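Local coordinates for hypothetical protein aq_1665 (Aquifex aeolicus, PDB 1XM7), which is of unknown function but belongs to the calcineurin-like phosphoesterases and is probably a hydrolase, at residues Tyr5-Thr10 and Ile31-Asn36; Ile167-Glu172 and Lys177-Arg182; Lys83-Leu88 and Ile95-Lys100. All coordinates share one frame; numbering follows the deposited sequence.

Contact 1: residues Tyr5-Thr10 and Ile31-Asn36; sequences YFISDT and IVILTN
Ile33 gives up the most surface here: from helix 29-38 its side chain reaches Thr10 and Ile7 with both methyl groups. Its CD1 lies 4.1 Å from Thr10 CG2, and the same CD1 sits 3.9 Å from Thr10 O, so one methyl covers both the side chain and the carbonyl of the threonine. The branch methyl reaches the strand, with Ile33 CG2 4.0 Å from Ile7 CD1, and also borders Thr10 CG2. The two branches are spread apart by the first torsion of Ile33 (chi1 -74°), which sends CG1 along the side of its own backbone N and CG2 to the side of the carbonyl carbon. In both pairs the side chains cross obliquely, and the contact is apolar.

Thr10 shows two different sides. CG2 faces the helix, while OG1 engages Phe53 O and His49 NE2 in hydrogen bonds, which helps fix the rotation that presents the methyl to Ile33. Arg25 adds hydrogen bonds to the carbonyls of Asp9 and Thr10. Just before, Ser8 OG donates to Asp9 OD1 over 2.8 Å, and His147 N donates to the same oxygen. A first strand that runs into Asp9, Thr10 and His11, with a helix packed against its end, is the Asp-X-His arrangement of calcineurin-like phosphoesterases, where in relatives this aspartate and histidine bind metal.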
loop_
_atom_site.group_PDB
_atom_site.type_symbol
_atom_site.label_atom_id
_atom_site.label_comp_id
_atom_site.label_asym_id
_atom_site.label_seq_id
_atom_site.Cartn_x
_atom_site.Cartn_y
_atom_site.Cartn_z
ATOM N N TYR A 5 -6.385 6.290 5.241
ATOM C CA TYR A 5 -5.073 6.507 4.640
ATOM C C TYR A 5 -4.610 5.251 3.933
ATOM O O TYR A 5 -4.996 4.154 4.316
ATOM C CB TYR A 5 -4.048 6.884 5.696
ATOM C CG TYR A 5 -4.347 8.193 6.359
ATOM C CD1 TYR A 5 -5.095 8.244 7.531
ATOM C CD2 TYR A 5 -3.916 9.391 5.789
ATOM C CE1 TYR A 5 -5.412 9.460 8.125
ATOM C CE2 TYR A 5 -4.227 10.612 6.366
ATOM C CZ TYR A 5 -4.973 10.642 7.533
ATOM O OH TYR A 5 -5.270 11.845 8.117
ATOM N N PHE A 6 -3.785 5.415 2.905
ATOM C CA PHE A 6 -3.288 4.275 2.156
ATOM C C PHE A 6 -1.814 4.430 1.891
ATOM O O PHE A 6 -1.347 5.498 1.499
ATOM C CB PHE A 6 -4.035 4.133 0.839
ATOM C CG PHE A 6 -5.508 4.266 0.988
ATOM C CD1 PHE A 6 -6.088 5.526 1.144
ATOM C CD2 PHE A 6 -6.313 3.141 1.065
ATOM C CE1 PHE A 6 -7.443 5.662 1.383
ATOM C CE2 PHE A 6 -7.679 3.267 1.306
ATOM C CZ PHE A 6 -8.243 4.526 1.466
ATOM N N ILE A 7 -1.092 3.335 2.095
ATOM C CA ILE A 7 0.348 3.306 1.929
ATOM C C ILE A 7 0.709 1.873 1.599
ATOM O O ILE A 7 -0.044 0.956 1.932
ATOM C CB ILE A 7 1.010 3.703 3.256
ATOM C CG1 ILE A 7 2.508 3.975 3.062
ATOM C CG2 ILE A 7 0.732 2.613 4.304
ATOM C CD1 ILE A 7 3.141 4.711 4.256
ATOM N N SER A 8 1.843 1.668 0.945
ATOM C CA SER A 8 2.245 0.310 0.625
ATOM C C SER A 8 3.704 0.216 0.226
ATOM O O SER A 8 4.347 1.225 -0.050
ATOM C CB SER A 8 1.377 -0.255 -0.496
ATOM O OG SER A 8 1.631 0.441 -1.691
ATOM N N ASP A 9 4.214 -1.009 0.199
ATOM C CA ASP A 9 5.596 -1.271 -0.172
ATOM C C ASP A 9 6.569 -0.545 0.733
ATOM O O ASP A 9 7.529 0.068 0.260
ATOM C CB ASP A 9 5.839 -0.865 -1.620
ATOM C CG ASP A 9 4.848 -1.491 -2.556
ATOM O OD1 ASP A 9 3.775 -0.899 -2.777
ATOM O OD2 ASP A 9 5.124 -2.593 -3.054
ATOM N N THR A 10 6.324 -0.629 2.037
ATOM C CA THR A 10 7.178 0.022 3.013
ATOM C C THR A 10 8.542 -0.662 3.121
ATOM O O THR A 10 9.556 -0.010 3.404
ATOM C CB THR A 10 6.486 0.057 4.373
ATOM O OG1 THR A 10 5.899 -1.217 4.639
ATOM C CG2 THR A 10 5.392 1.104 4.370
ATOM N N ILE A 31 12.371 5.310 9.388
ATOM C CA ILE A 31 12.087 6.414 10.292
ATOM C C ILE A 31 11.275 7.493 9.589
ATOM O O ILE A 31 10.380 8.090 10.185
ATOM C CB ILE A 31 13.398 7.051 10.845
ATOM C CG1 ILE A 31 13.543 6.772 12.339
ATOM C CG2 ILE A 31 13.375 8.568 10.663
ATOM C CD1 ILE A 31 13.508 5.324 12.702
ATOM N N VAL A 32 11.589 7.756 8.329
ATOM C CA VAL A 32 10.865 8.778 7.590
ATOM C C VAL A 32 9.418 8.384 7.374
ATOM O O VAL A 32 8.518 9.203 7.540
ATOM C CB VAL A 32 11.518 9.040 6.236
ATOM C CG1 VAL A 32 10.609 9.905 5.374
ATOM C CG2 VAL A 32 12.870 9.710 6.449
ATOM N N ILE A 33 9.197 7.129 7.003
ATOM C CA ILE A 33 7.842 6.627 6.781
ATOM C C ILE A 33 7.035 6.682 8.072
ATOM O O ILE A 33 5.925 7.206 8.098
ATOM C CB ILE A 33 7.853 5.157 6.286
ATOM C CG1 ILE A 33 8.314 5.090 4.824
ATOM C CG2 ILE A 33 6.465 4.542 6.465
ATOM C CD1 ILE A 33 8.583 3.667 4.327
ATOM N N LEU A 34 7.597 6.117 9.136
ATOM C CA LEU A 34 6.944 6.096 10.442
ATOM C C LEU A 34 6.652 7.505 10.953
ATOM O O LEU A 34 5.665 7.735 11.650
ATOM C CB LEU A 34 7.822 5.356 11.450
ATOM C CG LEU A 34 8.007 3.862 11.151
ATOM C CD1 LEU A 34 9.011 3.255 12.131
ATOM C CD2 LEU A 34 6.655 3.155 11.240
ATOM N N THR A 35 7.521 8.442 10.598
ATOM C CA THR A 35 7.355 9.817 11.007
ATOM C C THR A 35 6.136 10.408 10.325
ATOM O O THR A 35 5.259 10.963 10.988
ATOM C CB THR A 35 8.595 10.645 10.651
ATOM O OG1 THR A 35 9.669 10.276 11.522
ATOM C CG2 THR A 35 8.314 12.131 10.807
ATOM N N ASN A 36 6.069 10.266 9.004
ATOM C CA ASN A 36 4.946 10.805 8.232
ATOM C C ASN A 36 3.601 10.209 8.600
ATOM O O ASN A 36 2.558 10.809 8.344
ATOM C CB ASN A 36 5.203 10.629 6.737
ATOM C CG ASN A 36 6.254 11.600 6.210
ATOM O OD1 ASN A 36 6.959 11.307 5.243
ATOM N ND2 ASN A 36 6.356 12.770 6.840
#

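Contact 2: residues Ile167-Glu172 and Lys177-Arg182; sequences INANVE and KPISER
Ile179 points at Ile167 and Ala169, and the meeting joins two edges of the calcineurin-like alpha/beta sandwich: strand 166-168 borders the four-stranded sheet and strand 179-180 the five-stranded one. From CB, the Ile179 side chain divides. The CG2 branch sits on the side of the carbonyl carbon and faces the end of Ile167, whose CD1 is doubtfully placed. CG1 takes the other direction, toward the side of the backbone N (chi1 -74°), and carries the chain in its extended form (chi2 173°) to CD1, where most of the contact is made.

That terminal methyl has several neighbours. Ile179 CD1 is 3.6 Å from Ile167 CG1, and the two isoleucines reach for each other tip to tip; the still shorter approach of their CD1 atoms is doubtful, being closer than carbons can sit. On the backbone side, Ile179 CD1 meets Ala169 CA at 3.9 Å and Asn168 O at 3.8 Å, so it lies against main chain as well as side chain. Leu142 and Ile144 of strand 142-145 touch Ile167 too, extending the apolar patch into its sheet.

A single water links the two backbones, 2.9 Å from Ala169 O and 2.6 Å from Lys177 O. Within segment 167-172, the chain bends in an Asx turn as it leaves strand 166-168: Asn170 N donates to Asn168 OD1 across 2.9 Å, with an N-H...O angle of 156°, while Asn168 ND2 is held by Val148 O.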
loop_
_atom_site.group_PDB
_atom_site.type_symbol
_atom_site.label_atom_id
_atom_site.label_comp_id
_atom_site.label_asym_id
_atom_site.label_seq_id
_atom_site.Cartn_x
_atom_site.Cartn_y
_atom_site.Cartn_z
ATOM N N ILE A 167 -4.591 4.620 -8.457
ATOM C CA ILE A 167 -3.613 5.464 -7.792
ATOM C C ILE A 167 -2.643 4.538 -7.070
ATOM O O ILE A 167 -3.056 3.598 -6.392
ATOM C CB ILE A 167 -4.261 6.412 -6.777
ATOM C CG1 ILE A 167 -3.355 6.509 -5.552
ATOM C CG2 ILE A 167 -5.671 5.965 -6.455
ATOM C CD1 ILE A 167 -4.036 6.991 -4.314
ATOM N N ASN A 168 -1.355 4.817 -7.226
ATOM C CA ASN A 168 -0.302 4.006 -6.638
ATOM C C ASN A 168 0.039 4.470 -5.225
ATOM O O ASN A 168 0.593 5.554 -5.052
ATOM C CB ASN A 168 0.939 4.095 -7.520
ATOM C CG ASN A 168 1.960 3.035 -7.199
ATOM O OD1 ASN A 168 2.108 2.635 -6.049
ATOM N ND2 ASN A 168 2.687 2.582 -8.214
ATOM N N ALA A 169 -0.277 3.646 -4.224
ATOM C CA ALA A 169 -0.009 3.973 -2.823
ATOM C C ALA A 169 1.418 3.662 -2.345
ATOM O O ALA A 169 1.736 3.853 -1.169
ATOM C CB ALA A 169 -0.998 3.262 -1.945
ATOM N N ASN A 170 2.268 3.186 -3.252
ATOM C CA ASN A 170 3.656 2.845 -2.931
ATOM C C ASN A 170 4.397 4.067 -2.405
ATOM O O ASN A 170 4.353 5.130 -3.013
ATOM C CB ASN A 170 4.363 2.310 -4.182
ATOM C CG ASN A 170 5.792 1.858 -3.910
ATOM O OD1 ASN A 170 6.230 0.826 -4.420
ATOM N ND2 ASN A 170 6.527 2.631 -3.121
ATOM N N VAL A 171 5.085 3.907 -1.282
ATOM C CA VAL A 171 5.826 5.007 -0.668
ATOM C C VAL A 171 6.756 5.728 -1.631
ATOM O O VAL A 171 6.827 6.951 -1.625
ATOM C CB VAL A 171 6.660 4.522 0.538
ATOM C CG1 VAL A 171 5.742 4.115 1.670
ATOM C CG2 VAL A 171 7.547 3.356 0.129
ATOM N N GLU A 172 7.460 4.968 -2.463
ATOM C CA GLU A 172 8.402 5.543 -3.419
ATOM C C GLU A 172 7.801 6.573 -4.381
ATOM O O GLU A 172 8.524 7.387 -4.956
ATOM C CB GLU A 172 9.076 4.434 -4.232
ATOM C CG GLU A 172 9.938 3.496 -3.414
ATOM C CD GLU A 172 10.805 2.610 -4.282
ATOM O OE1 GLU A 172 11.512 1.747 -3.738
ATOM O OE2 GLU A 172 10.787 2.774 -5.515
ATOM N N LYS A 177 4.787 9.038 2.189
ATOM C CA LYS A 177 3.643 9.557 2.942
ATOM C C LYS A 177 2.370 8.792 2.562
ATOM O O LYS A 177 2.155 8.461 1.392
ATOM C CB LYS A 177 3.428 11.041 2.646
ATOM C CG LYS A 177 4.510 11.959 3.154
ATOM C CD LYS A 177 4.166 13.397 2.836
ATOM C CE LYS A 177 5.337 14.307 3.154
ATOM N NZ LYS A 177 5.092 15.716 2.713
ATOM N N PRO A 178 1.507 8.501 3.547
ATOM C CA PRO A 178 0.280 7.774 3.219
ATOM C C PRO A 178 -0.557 8.685 2.361
ATOM O O PRO A 178 -0.333 9.888 2.331
ATOM C CB PRO A 178 -0.361 7.562 4.575
ATOM C CG PRO A 178 -0.004 8.840 5.285
ATOM C CD PRO A 178 1.468 8.988 4.938
ATOM N N ILE A 179 -1.515 8.124 1.650
ATOM C CA ILE A 179 -2.378 8.945 0.832
ATOM C C ILE A 179 -3.658 9.114 1.618
ATOM O O ILE A 179 -4.166 8.166 2.204
ATOM C CB ILE A 179 -2.646 8.281 -0.511
ATOM C CG1 ILE A 179 -1.388 8.387 -1.365
ATOM C CG2 ILE A 179 -3.823 8.935 -1.192
ATOM C CD1 ILE A 179 -1.455 7.631 -2.648
ATOM N N SER A 180 -4.161 10.336 1.659
ATOM C CA SER A 180 -5.372 10.621 2.402
ATOM C C SER A 180 -6.597 10.309 1.559
ATOM O O SER A 180 -6.499 10.134 0.342
ATOM C CB SER A 180 -5.392 12.090 2.817
ATOM O OG SER A 180 -6.493 12.354 3.671
ATOM N N GLU A 181 -7.750 10.228 2.214
ATOM C CA GLU A 181 -8.988 9.959 1.508
ATOM C C GLU A 181 -9.327 11.231 0.734
ATOM O O GLU A 181 -10.276 11.273 -0.049
ATOM C CB GLU A 181 -10.109 9.603 2.493
ATOM C CG GLU A 181 -10.667 10.767 3.290
ATOM C CD GLU A 181 -11.896 10.378 4.105
ATOM O OE1 GLU A 181 -12.758 11.217 4.385
ATOM O OE2 GLU A 181 -11.980 9.105 4.494
ATOM N N ARG A 182 -8.529 12.269 0.957
ATOM C CA ARG A 182 -8.723 13.542 0.283
ATOM C C ARG A 182 -8.419 13.381 -1.189
ATOM O O ARG A 182 -9.234 13.729 -2.041
ATOM C CB ARG A 182 -7.801 14.605 0.876
ATOM C CG ARG A 182 -8.220 15.106 2.255
ATOM C CD ARG A 182 -8.980 16.438 2.185
ATOM N NE ARG A 182 -10.295 16.341 1.540
ATOM C CZ ARG A 182 -10.570 16.741 0.296
ATOM N NH1 ARG A 182 -9.620 17.276 -0.469
ATOM N NH2 ARG A 182 -11.804 16.609 -0.183
HETATM O O HOH W 1 2.613 6.164 0.275
#

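Contact 3: residues Lys83-Leu88 and Ile95-Lys100; sequences KDKESL and IYDFYK
Lys85 and Ile95 lie alongside each other and run in opposite directions, the lysine reaching from its helix toward the strand and the isoleucine from the strand toward the helix. The touch is made by aliphatic carbon: Lys85 CE rests 3.9 Å from Ile95 CG2. Because the lysine chain is extended beyond CG, it spans the gap between the segments and brings NZ to the neighbourhood of Asp97. There Lys85 NZ stands 4.3 Å from Asp97 OD1, too far for a salt bridge, though the opposite charges probably still attract.

The other branch of Ile95 runs to Leu88. With CG1 set on the side of its backbone N (chi1 -62°) and CG2 on the side of the carbonyl carbon, the isoleucine offers CG2 to Lys85 and CD1 to Leu88, and Ile95 CD1 lies 3.9 Å from Leu88 CB. Leu88 is buried, and also touches Leu76, Phe53 and Phe57. The contact thus closes a beta-alpha-beta unit, in which strand 73-77 leads through helix 85-88 to strand 94-96, the edge strand of the five-stranded sheet beside 73-77.

Asp84 caps the N-terminus of the short helix that carries Lys85 and Leu88. Asp84 OD1 accepts from Ser87 N at 3.1 Å, the donor lying above the carboxylate plane, and also takes a weak bond from Glu86 N. The second oxygen, Asp84 OD2, is met by Ser87 OG at 2.8 Å, again from above the plane.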
loop_
_atom_site.group_PDB
_atom_site.type_symbol
_atom_site.label_atom_id
_atom_site.label_comp_id
_atom_site.label_asym_id
_atom_site.label_seq_id
_atom_site.Cartn_x
_atom_site.Cartn_y
_atom_site.Cartn_z
ATOM N N LYS A 83 4.323 -13.179 3.674
ATOM C CA LYS A 83 3.993 -14.601 3.755
ATOM C C LYS A 83 3.428 -15.145 5.068
ATOM O O LYS A 83 2.441 -15.892 5.057
ATOM C CB LYS A 83 5.205 -15.444 3.334
ATOM C CG LYS A 83 6.479 -15.199 4.143
ATOM C CD LYS A 83 7.672 -16.041 3.632
ATOM C CE LYS A 83 9.005 -15.561 4.239
ATOM N NZ LYS A 83 10.206 -16.279 3.696
ATOM N N ASP A 84 4.033 -14.772 6.191
ATOM C CA ASP A 84 3.587 -15.259 7.495
ATOM C C ASP A 84 2.431 -14.454 8.085
ATOM O O ASP A 84 2.628 -13.390 8.677
ATOM C CB ASP A 84 4.762 -15.250 8.471
ATOM C CG ASP A 84 4.471 -16.025 9.742
ATOM O OD1 ASP A 84 3.283 -16.263 10.060
ATOM O OD2 ASP A 84 5.444 -16.386 10.432
ATOM N N LYS A 85 1.223 -14.981 7.952
ATOM C CA LYS A 85 0.041 -14.299 8.459
ATOM C C LYS A 85 0.009 -14.249 9.993
ATOM O O LYS A 85 -0.500 -13.300 10.582
ATOM C CB LYS A 85 -1.200 -14.998 7.911
ATOM C CG LYS A 85 -2.386 -14.104 7.674
ATOM C CD LYS A 85 -3.391 -14.814 6.780
ATOM C CE LYS A 85 -4.712 -14.077 6.752
ATOM N NZ LYS A 85 -5.730 -14.773 5.923
ATOM N N GLU A 86 0.570 -15.266 10.636
ATOM C CA GLU A 86 0.595 -15.319 12.092
ATOM C C GLU A 86 1.485 -14.251 12.708
ATOM O O GLU A 86 1.144 -13.659 13.737
ATOM C CB GLU A 86 1.041 -16.705 12.550
ATOM C CG GLU A 86 0.009 -17.770 12.240
ATOM C CD GLU A 86 -1.380 -17.377 12.750
ATOM O OE1 GLU A 86 -1.538 -17.199 13.987
ATOM O OE2 GLU A 86 -2.313 -17.236 11.916
ATOM N N SER A 87 2.631 -14.011 12.082
ATOM C CA SER A 87 3.555 -12.997 12.572
ATOM C C SER A 87 2.926 -11.632 12.365
ATOM O O SER A 87 3.088 -10.727 13.187
ATOM C CB SER A 87 4.875 -13.050 11.803
ATOM O OG SER A 87 5.632 -14.196 12.138
ATOM N N LEU A 88 2.204 -11.501 11.257
ATOM C CA LEU A 88 1.546 -10.254 10.896
ATOM C C LEU A 88 0.327 -9.913 11.738
ATOM O O LEU A 88 0.065 -8.737 12.003
ATOM C CB LEU A 88 1.133 -10.297 9.424
ATOM C CG LEU A 88 2.268 -10.230 8.403
ATOM C CD1 LEU A 88 1.750 -10.626 7.025
ATOM C CD2 LEU A 88 2.868 -8.822 8.388
ATOM N N ILE A 95 -6.631 -8.587 8.071
ATOM C CA ILE A 95 -5.719 -8.965 7.002
ATOM C C ILE A 95 -6.530 -9.654 5.912
ATOM O O ILE A 95 -7.291 -10.588 6.177
ATOM C CB ILE A 95 -4.624 -9.927 7.495
ATOM C CG1 ILE A 95 -3.773 -9.233 8.557
ATOM C CG2 ILE A 95 -3.753 -10.360 6.336
ATOM C CD1 ILE A 95 -2.717 -10.113 9.156
ATOM N N TYR A 96 -6.376 -9.168 4.690
ATOM C CA TYR A 96 -7.073 -9.717 3.537
ATOM C C TYR A 96 -5.984 -10.252 2.622
ATOM O O TYR A 96 -5.104 -9.502 2.201
ATOM C CB TYR A 96 -7.875 -8.603 2.872
ATOM C CG TYR A 96 -8.958 -8.094 3.783
ATOM C CD1 TYR A 96 -10.149 -8.802 3.935
ATOM C CD2 TYR A 96 -8.761 -6.967 4.568
ATOM C CE1 TYR A 96 -11.112 -8.409 4.849
ATOM C CE2 TYR A 96 -9.722 -6.561 5.492
ATOM C CZ TYR A 96 -10.896 -7.293 5.626
ATOM O OH TYR A 96 -11.849 -6.920 6.545
ATOM N N ASP A 97 -6.035 -11.544 2.316
ATOM C CA ASP A 97 -4.985 -12.136 1.505
ATOM C C ASP A 97 -4.840 -11.699 0.054
ATOM O O ASP A 97 -3.807 -11.974 -0.556
ATOM C CB ASP A 97 -5.037 -13.666 1.591
ATOM C CG ASP A 97 -6.395 -14.225 1.275
ATOM O OD1 ASP A 97 -7.331 -13.976 2.061
ATOM O OD2 ASP A 97 -6.517 -14.916 0.242
ATOM N N PHE A 98 -5.834 -11.032 -0.520
ATOM C CA PHE A 98 -5.658 -10.590 -1.896
ATOM C C PHE A 98 -6.275 -9.252 -2.261
ATOM O O PHE A 98 -5.660 -8.480 -2.987
ATOM C CB PHE A 98 -6.136 -11.647 -2.887
ATOM C CG PHE A 98 -5.794 -11.323 -4.326
ATOM C CD1 PHE A 98 -6.747 -10.779 -5.185
ATOM C CD2 PHE A 98 -4.508 -11.541 -4.811
ATOM C CE1 PHE A 98 -6.429 -10.461 -6.496
ATOM C CE2 PHE A 98 -4.181 -11.222 -6.128
ATOM C CZ PHE A 98 -5.146 -10.681 -6.971
ATOM N N TYR A 99 -7.482 -8.970 -1.783
ATOM C CA TYR A 99 -8.105 -7.687 -2.091
ATOM C C TYR A 99 -9.125 -7.334 -1.037
ATOM O O TYR A 99 -9.442 -8.139 -0.170
ATOM C CB TYR A 99 -8.831 -7.735 -3.430
ATOM C CG TYR A 99 -10.131 -8.499 -3.351
ATOM C CD1 TYR A 99 -10.142 -9.886 -3.290
ATOM C CD2 TYR A 99 -11.350 -7.829 -3.286
ATOM C CE1 TYR A 99 -11.333 -10.592 -3.165
ATOM C CE2 TYR A 99 -12.551 -8.523 -3.157
ATOM C CZ TYR A 99 -12.532 -9.902 -3.097
ATOM O OH TYR A 99 -13.709 -10.594 -2.962
ATOM N N LYS A 100 -9.654 -6.125 -1.135
ATOM C CA LYS A 100 -10.673 -5.662 -0.209
ATOM C C LYS A 100 -11.428 -4.578 -0.931
ATOM O O LYS A 100 -10.831 -3.727 -1.589
ATOM C CB LYS A 100 -10.044 -5.084 1.061
ATOM C CG LYS A 100 -10.887 -5.255 2.321
ATOM C CD LYS A 100 -12.044 -4.286 2.396
ATOM C CE LYS A 100 -12.727 -4.366 3.759
ATOM N NZ LYS A 100 -13.298 -5.724 3.992
#

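Overall arrangement
Contacts 1 and 2 are direct neighbours, with centres about 9 Å apart. Strands 4-7 and 179-180 pair in the five-stranded sheet through a probable hydrogen bond, Phe6 O to Ile179 N at 2.6 Å. Another probable hydrogen bond, Ser8 O to Val171 N at 3.0 Å, joins segments 5-10 and 167-172. The Val171 side chain also touches both Ile7 and Ile33 of contact 1. The side chains of Asp9 and Asn170 touch in the region that corresponds to the metal site of relatives. Contact 3 stands apart at the other edge of the same sheet, its centre about 18 Å from that of contact 1 and about 20 Å from that of contact 2.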